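Local atomic coordinates of alginate lyase, family PL7 (Zobellia galactanivorans, PDB entry 4BE3), a protein that acts as an exolytic alginate lyase of family PL7, probably cutting the uronate chain by beta-elimination from its ends. Residues T1-P4 against S5-I8; A97-A100 against A101-S104; T213-L216 against L217-N220; F221-K224 against S225-P228; K288-N292 against G293-E297. One frame throughout, in Å; residues are numbered along the deposited sequence.

How the interactions relate
All five contacts are local turns, and none nests within or crosses another. Interaction 1 curls the N-terminal loop before strand 14-17. Interaction 2 turns the chain just before it enters strand 104-112. Interaction 3 closes the turn at the end of strand 210-215, at one margin of the seven-stranded sheet. Interaction 4 follows it directly and leads to helix 229-234; the two touch where Lys214 meets the Phe221 ring. Interaction 5 joins helix 286-291 to strand 295-306 of that same sheet. Its nearest atoms are about 5 Å from interaction 2. These turns lie around the two-sheet beta jelly roll of the PL7 lyases.

Interaction 1 (T1-P4 against S5-I8); sequences TKYP and SELI
The Tyr3 ring and the Glu6 carboxylate meet obliquely, with their planes 47° apart. Glu6 OE2 lies 3.9 Å from Tyr3 CD2. The ring also touches Asn29 and Ala31 of a neighbouring loop. The carboxylate has a second visitor: Lys2 crosses it at about a right angle, and Lys2 CB comes within 3.4 Å of Glu6 OE2. The main grip on this oxygen is polar. Tyr3 N donates to Glu6 OE2 at 2.9 Å in a nearly straight bond (162°), which arrives from above the carboxylate plane. Glu6 can reach back because its CG stands beside its own backbone N (chi1 -65°) and the chain beyond is extended. The same two residues are joined a second time, by Glu6 N donating to Tyr3 O at 2.8 Å. Pro4 continues the turn. Leu7 N donates to Pro4 O at 2.7 Å, and Ile8 N adds a weak bond to the same oxygen. The chain thus winds through successive tight turns. The Pro4 ring and the Leu7 side chain both pack on strands 36-41 and 44-52, while Ser5 OG bonds to Asn29 N. Lys2 NZ remains 4.5 Å from Glu6 OE1, too far for a salt bridge, and it pairs with Asp45 instead. Glu6 therefore holds this turn mainly through a backbone N-H. The nearby ammonium probably adds a mild electrostatic pull that favours the charged carboxylate.

Interaction 2 (A97-A100 against A101-S104); sequences ARVA and ASYS
Val99 and Ser102 close a type I beta turn, with Ser102 N donating to Val99 O at 3.0 Å. A type II turn from Ala101 to Ser104 follows, so the two turns overlap at Ala101 and Ser102. Tyr103 takes the third position of the second turn with positive phi (65°), an uncommon conformation for a residue other than glycine. Ser104 OG secures this second turn by donating to Ala101 O at 2.7 Å, tilted from the carbonyl plane. Among the side chains, Ser102 OG lies 3.6 Å from Val99 CB. A chi1 of -70° places it beside its own backbone N and near Val99 O, but its hydrogen bond goes to Asp96 O. The Tyr103 ring swings back toward the start of the segment. Its CE2 is 3.9 Å from Ala97 CA, which approaches the ring obliquely. Tyr103 OH lies 3.6 Å from Ala97 CB and makes a weak hydrogen bond to Gly95 O. Ser102 CB sits 3.5 Å above one face of the same ring, toward its rim. The residues that touch here are all buried. Around the turns, Phe128 meets the Tyr103 ring with planes at about 60°, and Thr264 OG1 accepts from Tyr103 N. The double turn lies in the loop after strand 80-90 and delivers the chain into strand 104-112, where Ser104 packs on Phe124 and Lys126 of the adjacent strand 121-126.

Interaction 3 (T213-L216 against L217-N220); sequences TKNL and LKSN
Asn215 and Leu217 form an Asx turn where strand 210-215, the outermost of its sheet within this chain, gives way to loop. Leu217 N donates to Asn215 OD1 at 2.7 Å. The amide oxygen is approached almost end-on (C=O...N 154°), with the donor tilted 17° from the carbonyl plane. Lys218 N adds a weak bond to the same oxygen at 3.3 Å. Asn215 CG lies opposite its own backbone N (chi1 -171°), which carries the amide forward over the turn. Leu217 CB also packs 3.4 Å from Asn215 OD1. On the nitrogen side of the amide, Lys218 CD passes obliquely at 3.9 Å from Asn215 ND2. With an alanine here, Leu217 N would probably be left without its side-chain acceptor and the turn let shift. Lys214 works across the other side of the loop. Its chain bends at chi2 and sends NZ toward Asn220, whose side chain comes to meet it from the opposite direction. A water accepts hydrogen bonds from Lys214 NZ at 2.9 Å and from Asn220 N at 3.0 Å, bridging the start of the turn to its far end. A second water lies between Asn215 O and Lys218 O and accepts weakly from Lys214 NZ. The ammonium also makes a cation-pi contact with Tyr140. Leu216 packs on Met198 of strand 197-203, and Leu217 on Pro76 and Ala250. A side-chain oxygen taking the N-H two residues ahead is the signature of an Asx turn, here used to turn the chain off the sheet margin.

Interaction 4 (F221-K224 against S225-P228); sequences FTKK and SDIP
Phe221 and Pro228 make the tight part of this contact, crossing at about a right angle. Phe221 CE1 lies 3.6 Å from Pro228 CD. The edge of the ring also meets Asp226 O, 3.4 Å from Phe221 CD1. Phe221 CG stands beside its backbone N (chi1 -58°), which swings the ring across the bend to the proline. Trp152 closes this side, edge-to-face with Phe221 and in touch with Ile227 and Pro228. Two backbone bonds hold the bend between: Asp226 N to Lys223 O at 2.8 Å, and Ile227 N to Lys224 O at 3.1 Å. A water donates to both Lys224 O and Ile227 O. Thr222 N is a polar atom that the contact buries without a partner in the model. Pro228 then takes the N-cap position of helix 229-234. The outer side is looser. Lys223 folds its bent chain over Asp226, with Lys223 CG 3.3 Å from Asp226 OD2. Its ammonium makes a long salt bridge, Lys223 NZ to Asp226 OD2 at 3.7 Å. Lys223 N adds a weak bond to the same oxygen. All four Lys223 side-chain torsions lie away from staggered values, consistent with a loosely held side chain. Lys224 runs alongside Ile227, and its NZ forms a weak, long ion pair with Asp241. The chemistry is thus divided: apolar packing and backbone bonds fix the bend, while Lys223 probably does little more than steady the Asp226 charge.

Interaction 5 (K288-N292 against G293-E297); sequences KQYAN and GSYAE
Gln289 O is gripped by two backbone N-H groups, from Asn292 N at 3.1 Å and Ser294 N at 3.0 Å. They reach it from opposite faces of its carbonyl plane. The Ser294 bond spans five residues and folds the chain back at the end of helix 286-291. Gly293 allows this with a left-handed backbone (phi 83°); a side chain there would collide with Asn292 O. Ser294 then centres an inverse gamma turn, closed by a weak bond from Tyr295 N to Gly293 O. Its CB packs 3.8 Å from Gln289 CB, while Ser294 OG bonds to Asp280 O. The aromatic pair sits beside this turn. The edge of Tyr290 points toward the face of Tyr295 in an offset T-shaped stack, ring centres 5.4 Å apart and planes at 70°. Tyr290 CE1 comes within 3.6 Å of Tyr295 CB. Tyr295 CG lies between its own backbone N and carbonyl carbon (chi1 65°), which turns the ring back over the helix end. The Tyr295 ring also stacks with His90. An alanine in its place would probably open a gap against the Tyr290 edge and leave the His90 ring without its stacking partner. Lys50 makes cation-pi contacts with both tyrosines. Tyr290 OH bonds to Asp34 O, and Gln289 NE2 to Ser54 O. The turn thus feeds helix 286-291 into strand 295-306, which runs antiparallel between strands 44-52 and 80-90 of the seven-stranded sheet.

Interaction 1 (T1-P4 against S5-I8)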
loop_
_atom_site.group_PDB
_atom_site.type_symbol
_atom_site.label_atom_id
_atom_site.label_comp_id
_atom_site.label_asym_id
_atom_site.label_seq_id
_atom_site.Cartn_x
_atom_site.Cartn_y
_atom_site.Cartn_z
ATOM N N THR A 1 -0.928 -28.291 -19.040
ATOM C CA THR A 1 0.172 -27.423 -19.571
ATOM C C THR A 1 0.079 -25.940 -19.052
ATOM O O THR A 1 1.005 -25.144 -19.262
ATOM C CB THR A 1 0.306 -27.432 -21.134
ATOM O OG1 THR A 1 -0.604 -26.464 -21.681
ATOM C CG2 THR A 1 0.047 -28.849 -21.792
ATOM N N LYS A 2 -0.999 -25.581 -18.332
ATOM C CA LYS A 2 -1.080 -24.251 -17.799
ATOM C C LYS A 2 -0.197 -23.987 -16.589
ATOM O O LYS A 2 0.167 -24.863 -15.862
ATOM C CB LYS A 2 -2.490 -23.747 -17.503
ATOM C CG LYS A 2 -3.519 -24.235 -18.539
ATOM C CD LYS A 2 -4.729 -23.420 -18.199
ATOM C CE LYS A 2 -5.682 -23.573 -19.358
ATOM N NZ LYS A 2 -6.652 -22.542 -18.975
ATOM N N TYR A 3 0.198 -22.718 -16.463
ATOM C CA TYR A 3 0.910 -22.220 -15.306
ATOM C C TYR A 3 -0.204 -21.562 -14.414
ATOM O O TYR A 3 -1.175 -21.041 -14.888
ATOM C CB TYR A 3 1.928 -21.144 -15.745
ATOM C CG TYR A 3 3.125 -21.777 -16.431
ATOM C CD1 TYR A 3 4.094 -22.385 -15.625
ATOM C CD2 TYR A 3 3.213 -21.842 -17.855
ATOM C CE1 TYR A 3 5.175 -23.017 -16.224
ATOM C CE2 TYR A 3 4.295 -22.460 -18.472
ATOM C CZ TYR A 3 5.282 -23.031 -17.645
ATOM O OH TYR A 3 6.404 -23.715 -18.119
ATOM N N PRO A 4 0.026 -21.586 -13.121
ATOM C CA PRO A 4 -0.851 -20.882 -12.176
ATOM C C PRO A 4 -1.068 -19.438 -12.600
ATOM O O PRO A 4 -2.227 -18.897 -12.378
ATOM C CB PRO A 4 -0.011 -20.932 -10.900
ATOM C CG PRO A 4 0.638 -22.320 -11.001
ATOM C CD PRO A 4 1.136 -22.326 -12.444
ATOM N N SER A 5 -0.059 -18.763 -13.285
ATOM C CA SER A 5 -0.258 -17.351 -13.607
ATOM C C SER A 5 -1.391 -17.222 -14.617
ATOM O O SER A 5 -1.922 -16.128 -14.730
ATOM C CB SER A 5 0.999 -16.704 -14.198
ATOM O OG SER A 5 1.557 -17.573 -15.229
ATOM N N GLU A 6 -1.718 -18.306 -15.318
ATOM C CA GLU A 6 -2.835 -18.183 -16.270
ATOM C C GLU A 6 -4.171 -18.099 -15.559
ATOM O O GLU A 6 -5.159 -17.762 -16.172
ATOM C CB GLU A 6 -2.879 -19.378 -17.196
ATOM C CG GLU A 6 -1.605 -19.428 -18.105
ATOM C CD GLU A 6 -1.541 -20.640 -19.023
ATOM O OE1 GLU A 6 -2.527 -20.899 -19.772
ATOM O OE2 GLU A 6 -0.481 -21.373 -18.956
ATOM N N LEU A 7 -4.173 -18.524 -14.258
ATOM C CA LEU A 7 -5.465 -18.487 -13.420
ATOM C C LEU A 7 -5.523 -17.341 -12.433
ATOM O O LEU A 7 -6.541 -17.046 -11.944
ATOM C CB LEU A 7 -5.563 -19.820 -12.656
ATOM C CG LEU A 7 -5.553 -21.104 -13.427
ATOM C CD1 LEU A 7 -5.631 -22.437 -12.600
ATOM C CD2 LEU A 7 -6.613 -21.007 -14.504
ATOM N N ILE A 8 -4.411 -16.670 -12.188
ATOM C CA ILE A 8 -4.320 -15.613 -11.218
ATOM C C ILE A 8 -3.636 -14.416 -11.905
ATOM O O ILE A 8 -2.405 -14.287 -11.961
ATOM C CB ILE A 8 -3.452 -16.063 -10.002
ATOM C CG1 ILE A 8 -4.112 -17.299 -9.326
ATOM C CG2 ILE A 8 -3.306 -14.903 -8.938
ATOM C CD1 ILE A 8 -3.198 -17.768 -8.178
#

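Interaction 2 (A97-A100 against A101-S104)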
loop_
_atom_site.group_PDB
_atom_site.type_symbol
_atom_site.label_atom_id
_atom_site.label_comp_id
_atom_site.label_asym_id
_atom_site.label_seq_id
_atom_site.Cartn_x
_atom_site.Cartn_y
_atom_site.Cartn_z
ATOM N N ALA A 97 -3.190 -36.430 18.310
ATOM C CA ALA A 97 -4.501 -35.654 18.464
ATOM C C ALA A 97 -4.569 -34.818 19.690
ATOM O O ALA A 97 -5.466 -33.966 19.759
ATOM C CB ALA A 97 -5.666 -36.728 18.538
ATOM N N ARG A 98 -3.635 -34.928 20.629
ATOM C CA ARG A 98 -3.678 -34.043 21.799
ATOM C C ARG A 98 -3.098 -32.635 21.412
ATOM O O ARG A 98 -3.291 -31.719 22.228
ATOM C CB ARG A 98 -2.646 -34.581 22.876
ATOM C CG ARG A 98 -3.248 -35.906 23.442
ATOM C CD ARG A 98 -2.115 -36.453 24.421
ATOM N NE ARG A 98 -0.865 -36.702 23.662
ATOM C CZ ARG A 98 0.388 -36.655 24.175
ATOM N NH1 ARG A 98 0.625 -36.396 25.473
ATOM N NH2 ARG A 98 1.495 -36.757 23.409
ATOM N N VAL A 99 -2.463 -32.567 20.269
ATOM C CA VAL A 99 -1.734 -31.258 19.886
ATOM C C VAL A 99 -2.721 -30.516 19.004
ATOM O O VAL A 99 -3.077 -31.005 17.947
ATOM C CB VAL A 99 -0.436 -31.665 19.130
ATOM C CG1 VAL A 99 0.255 -30.346 18.736
ATOM C CG2 VAL A 99 0.487 -32.480 20.106
ATOM N N ALA A 100 -2.967 -29.239 19.349
ATOM C CA ALA A 100 -4.026 -28.383 18.707
ATOM C C ALA A 100 -3.686 -28.245 17.264
ATOM O O ALA A 100 -4.648 -28.220 16.455
ATOM C CB ALA A 100 -4.037 -27.040 19.441
ATOM N N ALA A 101 -2.401 -28.098 16.870
ATOM C CA ALA A 101 -2.159 -27.926 15.399
ATOM C C ALA A 101 -2.291 -29.106 14.515
ATOM O O ALA A 101 -2.240 -28.988 13.287
ATOM C CB ALA A 101 -0.681 -27.311 15.230
ATOM N N SER A 102 -2.348 -30.347 15.134
ATOM C CA SER A 102 -2.272 -31.500 14.240
ATOM C C SER A 102 -3.419 -31.517 13.189
ATOM O O SER A 102 -4.519 -31.081 13.455
ATOM C CB SER A 102 -2.483 -32.833 15.069
ATOM O OG SER A 102 -1.292 -32.964 15.879
ATOM N N TYR A 103 -3.119 -32.088 12.038
ATOM C CA TYR A 103 -4.067 -32.370 10.976
ATOM C C TYR A 103 -4.624 -31.067 10.393
ATOM O O TYR A 103 -5.723 -31.096 9.844
ATOM C CB TYR A 103 -5.290 -33.185 11.487
ATOM C CG TYR A 103 -4.887 -34.315 12.471
ATOM C CD1 TYR A 103 -4.012 -35.335 12.108
ATOM C CD2 TYR A 103 -5.461 -34.258 13.753
ATOM C CE1 TYR A 103 -3.720 -36.328 13.097
ATOM C CE2 TYR A 103 -5.208 -35.276 14.681
ATOM C CZ TYR A 103 -4.310 -36.205 14.352
ATOM O OH TYR A 103 -4.085 -37.187 15.368
ATOM N N SER A 104 -3.803 -30.028 10.425
ATOM C CA SER A 104 -4.395 -28.755 9.896
ATOM C C SER A 104 -3.431 -28.101 8.866
ATOM O O SER A 104 -2.227 -28.421 8.755
ATOM C CB SER A 104 -4.553 -27.743 11.063
ATOM O OG SER A 104 -3.394 -27.178 11.685
#

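Interaction 3 (T213-L216 against L217-N220)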
loop_
_atom_site.group_PDB
_atom_site.type_symbol
_atom_site.label_atom_id
_atom_site.label_comp_id
_atom_site.label_asym_id
_atom_site.label_seq_id
_atom_site.Cartn_x
_atom_site.Cartn_y
_atom_site.Cartn_z
ATOM N N THR A 213 -15.303 -9.011 13.169
ATOM C CA THR A 213 -14.619 -7.658 13.130
ATOM C C THR A 213 -13.569 -7.707 14.148
ATOM O O THR A 213 -13.839 -8.043 15.354
ATOM C CB THR A 213 -15.605 -6.538 13.432
ATOM O OG1 THR A 213 -16.616 -6.566 12.454
ATOM C CG2 THR A 213 -14.909 -5.152 13.478
ATOM N N LYS A 214 -12.335 -7.370 13.828
ATOM C CA LYS A 214 -11.271 -7.342 14.867
ATOM C C LYS A 214 -10.410 -6.080 14.644
ATOM O O LYS A 214 -9.809 -5.935 13.571
ATOM C CB LYS A 214 -10.413 -8.605 14.684
ATOM C CG LYS A 214 -9.162 -8.683 15.585
ATOM C CD LYS A 214 -9.496 -8.834 17.047
ATOM C CE LYS A 214 -8.220 -8.898 17.949
ATOM N NZ LYS A 214 -8.591 -8.904 19.430
ATOM N N ASN A 215 -10.355 -5.181 15.653
ATOM C CA ASN A 215 -9.573 -3.960 15.496
ATOM C C ASN A 215 -8.104 -4.306 15.638
ATOM O O ASN A 215 -7.695 -4.883 16.638
ATOM C CB ASN A 215 -10.002 -3.067 16.628
ATOM C CG ASN A 215 -9.429 -1.680 16.475
ATOM O OD1 ASN A 215 -8.326 -1.491 16.009
ATOM N ND2 ASN A 215 -10.196 -0.697 16.926
ATOM N N LEU A 216 -7.281 -4.000 14.632
ATOM C CA LEU A 216 -5.842 -4.303 14.755
ATOM C C LEU A 216 -4.976 -3.143 15.318
ATOM O O LEU A 216 -3.759 -3.331 15.489
ATOM C CB LEU A 216 -5.307 -4.597 13.378
ATOM C CG LEU A 216 -6.025 -5.743 12.584
ATOM C CD1 LEU A 216 -5.282 -5.988 11.240
ATOM C CD2 LEU A 216 -5.870 -7.054 13.537
ATOM N N LEU A 217 -5.686 -2.045 15.712
ATOM C CA LEU A 217 -5.003 -0.865 16.245
ATOM C C LEU A 217 -5.134 -0.707 17.739
ATOM O O LEU A 217 -4.444 0.152 18.291
ATOM C CB LEU A 217 -5.606 0.427 15.615
ATOM C CG LEU A 217 -5.669 0.498 14.062
ATOM C CD1 LEU A 217 -6.190 1.901 13.596
ATOM C CD2 LEU A 217 -4.308 0.231 13.428
ATOM N N LYS A 218 -6.069 -1.448 18.369
ATOM C CA LYS A 218 -6.310 -1.233 19.837
ATOM C C LYS A 218 -6.469 -2.675 20.382
ATOM O O LYS A 218 -7.383 -3.418 20.005
ATOM C CB LYS A 218 -7.587 -0.427 20.113
ATOM C CG LYS A 218 -7.389 1.056 19.828
ATOM C CD LYS A 218 -8.730 1.733 19.583
ATOM C CE LYS A 218 -8.532 3.212 19.899
ATOM N NZ LYS A 218 -9.769 3.875 20.386
ATOM N N SER A 219 -5.586 -3.034 21.276
ATOM C CA SER A 219 -5.615 -4.419 21.778
ATOM C C SER A 219 -6.770 -4.626 22.800
ATOM O O SER A 219 -7.017 -3.757 23.622
ATOM C CB SER A 219 -4.306 -4.626 22.529
ATOM O OG SER A 219 -4.348 -5.905 23.139
ATOM N N ASN A 220 -7.353 -5.817 22.820
ATOM C CA ASN A 220 -8.273 -6.282 23.834
ATOM C C ASN A 220 -7.534 -7.023 24.938
ATOM O O ASN A 220 -8.202 -7.557 25.879
ATOM C CB ASN A 220 -9.229 -7.387 23.212
ATOM C CG ASN A 220 -10.307 -6.833 22.237
ATOM O OD1 ASN A 220 -10.783 -5.682 22.407
ATOM N ND2 ASN A 220 -10.709 -7.668 21.180
HETATM O O HOH W 1 -6.332 -7.531 20.545
HETATM O O HOH W 2 -9.025 -5.657 19.357
#

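Interaction 4 (F221-K224 against S225-P228)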
loop_
_atom_site.group_PDB
_atom_site.type_symbol
_atom_site.label_atom_id
_atom_site.label_comp_id
_atom_site.label_asym_id
_atom_site.label_seq_id
_atom_site.Cartn_x
_atom_site.Cartn_y
_atom_site.Cartn_z
ATOM N N PHE A 221 -6.204 -7.145 24.822
ATOM C CA PHE A 221 -5.473 -8.113 25.657
ATOM C C PHE A 221 -4.316 -7.466 26.421
ATOM O O PHE A 221 -3.216 -8.021 26.400
ATOM C CB PHE A 221 -4.966 -9.328 24.769
ATOM C CG PHE A 221 -6.083 -10.030 24.057
ATOM C CD1 PHE A 221 -7.212 -10.537 24.775
ATOM C CD2 PHE A 221 -6.058 -10.185 22.691
ATOM C CE1 PHE A 221 -8.246 -11.211 24.120
ATOM C CE2 PHE A 221 -7.086 -10.900 22.007
ATOM C CZ PHE A 221 -8.180 -11.386 22.702
ATOM N N THR A 222 -4.561 -6.330 27.075
ATOM C CA THR A 222 -3.406 -5.508 27.553
ATOM C C THR A 222 -3.051 -5.887 29.001
ATOM O O THR A 222 -2.045 -5.414 29.508
ATOM C CB THR A 222 -3.693 -4.015 27.444
ATOM O OG1 THR A 222 -4.834 -3.746 28.269
ATOM C CG2 THR A 222 -4.168 -3.661 26.000
ATOM N N LYS A 223 -3.862 -6.747 29.656
ATOM C CA LYS A 223 -3.436 -7.290 30.982
ATOM C C LYS A 223 -3.815 -8.699 31.250
ATOM O O LYS A 223 -4.666 -9.290 30.515
ATOM C CB LYS A 223 -3.921 -6.416 32.115
ATOM C CG LYS A 223 -5.237 -5.738 31.913
ATOM C CD LYS A 223 -4.954 -4.219 32.091
ATOM C CE LYS A 223 -6.124 -3.485 32.752
ATOM N NZ LYS A 223 -7.309 -4.389 32.514
ATOM N N LYS A 224 -3.233 -9.263 32.317
ATOM C CA LYS A 224 -3.415 -10.710 32.566
ATOM C C LYS A 224 -4.874 -11.105 32.685
ATOM O O LYS A 224 -5.268 -12.165 32.171
ATOM C CB LYS A 224 -2.641 -11.175 33.781
ATOM C CG LYS A 224 -1.149 -11.074 33.555
ATOM C CD LYS A 224 -0.570 -12.391 33.058
ATOM C CE LYS A 224 0.884 -12.172 32.654
ATOM N NZ LYS A 224 1.564 -11.424 33.747
ATOM N N SER A 225 -5.698 -10.226 33.265
ATOM C CA SER A 225 -7.114 -10.521 33.482
ATOM C C SER A 225 -7.968 -10.482 32.197
ATOM O O SER A 225 -9.167 -10.825 32.188
ATOM C CB SER A 225 -7.692 -9.612 34.541
ATOM O OG SER A 225 -7.364 -8.303 34.210
ATOM N N ASP A 226 -7.344 -10.022 31.116
ATOM C CA ASP A 226 -7.926 -10.111 29.782
ATOM C C ASP A 226 -7.540 -11.345 28.950
ATOM O O ASP A 226 -8.132 -11.563 27.900
ATOM C CB ASP A 226 -7.501 -8.895 28.931
ATOM C CG ASP A 226 -8.061 -7.569 29.439
ATOM O OD1 ASP A 226 -9.251 -7.494 29.774
ATOM O OD2 ASP A 226 -7.275 -6.593 29.487
ATOM N N ILE A 227 -6.611 -12.179 29.392
ATOM C CA ILE A 227 -6.303 -13.362 28.577
ATOM C C ILE A 227 -7.506 -14.285 28.531
ATOM O O ILE A 227 -8.024 -14.683 29.592
ATOM C CB ILE A 227 -5.069 -14.060 29.166
ATOM C CG1 ILE A 227 -3.889 -13.097 29.251
ATOM C CG2 ILE A 227 -4.794 -15.443 28.486
ATOM C CD1 ILE A 227 -2.612 -13.729 29.779
ATOM N N PRO A 228 -7.997 -14.661 27.367
ATOM C CA PRO A 228 -9.172 -15.557 27.397
ATOM C C PRO A 228 -8.949 -16.929 28.123
ATOM O O PRO A 228 -7.870 -17.507 28.130
ATOM C CB PRO A 228 -9.430 -15.838 25.900
ATOM C CG PRO A 228 -8.848 -14.663 25.171
ATOM C CD PRO A 228 -7.624 -14.260 26.000
HETATM O O HOH W 3 -7.590 -14.044 32.263
#

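Interaction 5 (K288-N292 against G293-E297)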
loop_
_atom_site.group_PDB
_atom_site.type_symbol
_atom_site.label_atom_id
_atom_site.label_comp_id
_atom_site.label_asym_id
_atom_site.label_seq_id
_atom_site.Cartn_x
_atom_site.Cartn_y
_atom_site.Cartn_z
ATOM N N LYS A 288 8.405 -40.012 0.000
ATOM C CA LYS A 288 7.791 -41.011 0.913
ATOM C C LYS A 288 6.582 -40.382 1.741
ATOM O O LYS A 288 5.554 -40.995 1.921
ATOM C CB LYS A 288 8.829 -41.568 1.956
ATOM C CG LYS A 288 9.810 -42.560 1.387
ATOM C CD LYS A 288 10.597 -43.146 2.566
ATOM C CE LYS A 288 11.853 -43.869 2.005
ATOM N NZ LYS A 288 13.144 -43.482 2.675
ATOM N N GLN A 289 6.715 -39.119 2.110
ATOM C CA GLN A 289 5.600 -38.425 2.791
ATOM C C GLN A 289 4.405 -38.317 1.813
ATOM O O GLN A 289 3.271 -38.574 2.147
ATOM C CB GLN A 289 6.093 -37.006 3.189
ATOM C CG GLN A 289 7.055 -37.134 4.411
ATOM C CD GLN A 289 7.563 -35.753 4.719
ATOM O OE1 GLN A 289 6.875 -35.033 5.422
ATOM N NE2 GLN A 289 8.726 -35.354 4.197
ATOM N N TYR A 290 4.686 -38.010 0.563
ATOM C CA TYR A 290 3.607 -37.916 -0.392
ATOM C C TYR A 290 2.887 -39.222 -0.654
ATOM O O TYR A 290 1.725 -39.226 -1.041
ATOM C CB TYR A 290 4.052 -37.305 -1.755
ATOM C CG TYR A 290 4.171 -35.780 -1.727
ATOM C CD1 TYR A 290 3.956 -35.084 -0.540
ATOM C CD2 TYR A 290 4.707 -35.090 -2.826
ATOM C CE1 TYR A 290 4.128 -33.628 -0.516
ATOM C CE2 TYR A 290 4.893 -33.720 -2.842
ATOM C CZ TYR A 290 4.522 -32.971 -1.742
ATOM O OH TYR A 290 4.720 -31.599 -1.801
ATOM N N ALA A 291 3.618 -40.336 -0.540
ATOM C CA ALA A 291 3.036 -41.627 -0.780
ATOM C C ALA A 291 2.302 -42.143 0.416
ATOM O O ALA A 291 1.551 -43.148 0.332
ATOM C CB ALA A 291 4.166 -42.640 -1.173
ATOM N N ASN A 292 2.471 -41.489 1.554
ATOM C CA ASN A 292 1.840 -42.095 2.802
ATOM C C ASN A 292 0.977 -41.046 3.552
ATOM O O ASN A 292 0.789 -41.152 4.785
ATOM C CB ASN A 292 2.963 -42.575 3.744
ATOM C CG ASN A 292 3.650 -43.849 3.194
ATOM O OD1 ASN A 292 4.679 -43.785 2.491
ATOM N ND2 ASN A 292 3.005 -44.952 3.373
ATOM N N GLY A 293 0.452 -40.037 2.857
ATOM C CA GLY A 293 -0.501 -39.156 3.542
ATOM C C GLY A 293 0.106 -38.048 4.394
ATOM O O GLY A 293 -0.648 -37.377 5.110
ATOM N N SER A 294 1.415 -37.888 4.392
ATOM C CA SER A 294 2.073 -36.962 5.286
ATOM C C SER A 294 2.290 -35.633 4.512
ATOM O O SER A 294 3.432 -35.134 4.323
ATOM C CB SER A 294 3.390 -37.563 5.734
ATOM O OG SER A 294 3.161 -38.525 6.722
ATOM N N TYR A 295 1.156 -35.008 4.176
ATOM C CA TYR A 295 1.239 -33.724 3.463
ATOM C C TYR A 295 -0.085 -33.019 3.487
ATOM O O TYR A 295 -1.141 -33.582 3.917
ATOM C CB TYR A 295 1.600 -33.993 1.963
ATOM C CG TYR A 295 0.539 -34.751 1.204
ATOM C CD1 TYR A 295 0.482 -36.127 1.232
ATOM C CD2 TYR A 295 -0.399 -34.059 0.415
ATOM C CE1 TYR A 295 -0.465 -36.856 0.504
ATOM C CE2 TYR A 295 -1.395 -34.788 -0.316
ATOM C CZ TYR A 295 -1.392 -36.160 -0.263
ATOM O OH TYR A 295 -2.335 -36.864 -1.007
ATOM N N ALA A 296 -0.049 -31.721 3.033
ATOM C CA ALA A 296 -1.286 -31.029 2.926
ATOM C C ALA A 296 -1.377 -30.534 1.484
ATOM O O ALA A 296 -0.355 -30.332 0.834
ATOM C CB ALA A 296 -1.198 -29.770 3.859
ATOM N N GLU A 297 -2.587 -30.340 1.009
ATOM C CA GLU A 297 -2.754 -29.943 -0.350
ATOM C C GLU A 297 -4.029 -29.112 -0.493
ATOM O O GLU A 297 -5.105 -29.502 0.011
ATOM C CB GLU A 297 -2.934 -31.251 -1.198
ATOM C CG GLU A 297 -3.149 -30.861 -2.734
ATOM C CD GLU A 297 -3.223 -32.094 -3.616
ATOM O OE1 GLU A 297 -2.607 -33.144 -3.205
ATOM O OE2 GLU A 297 -3.870 -32.087 -4.713
HETATM O O HOH W 4 0.765 -39.556 7.574
#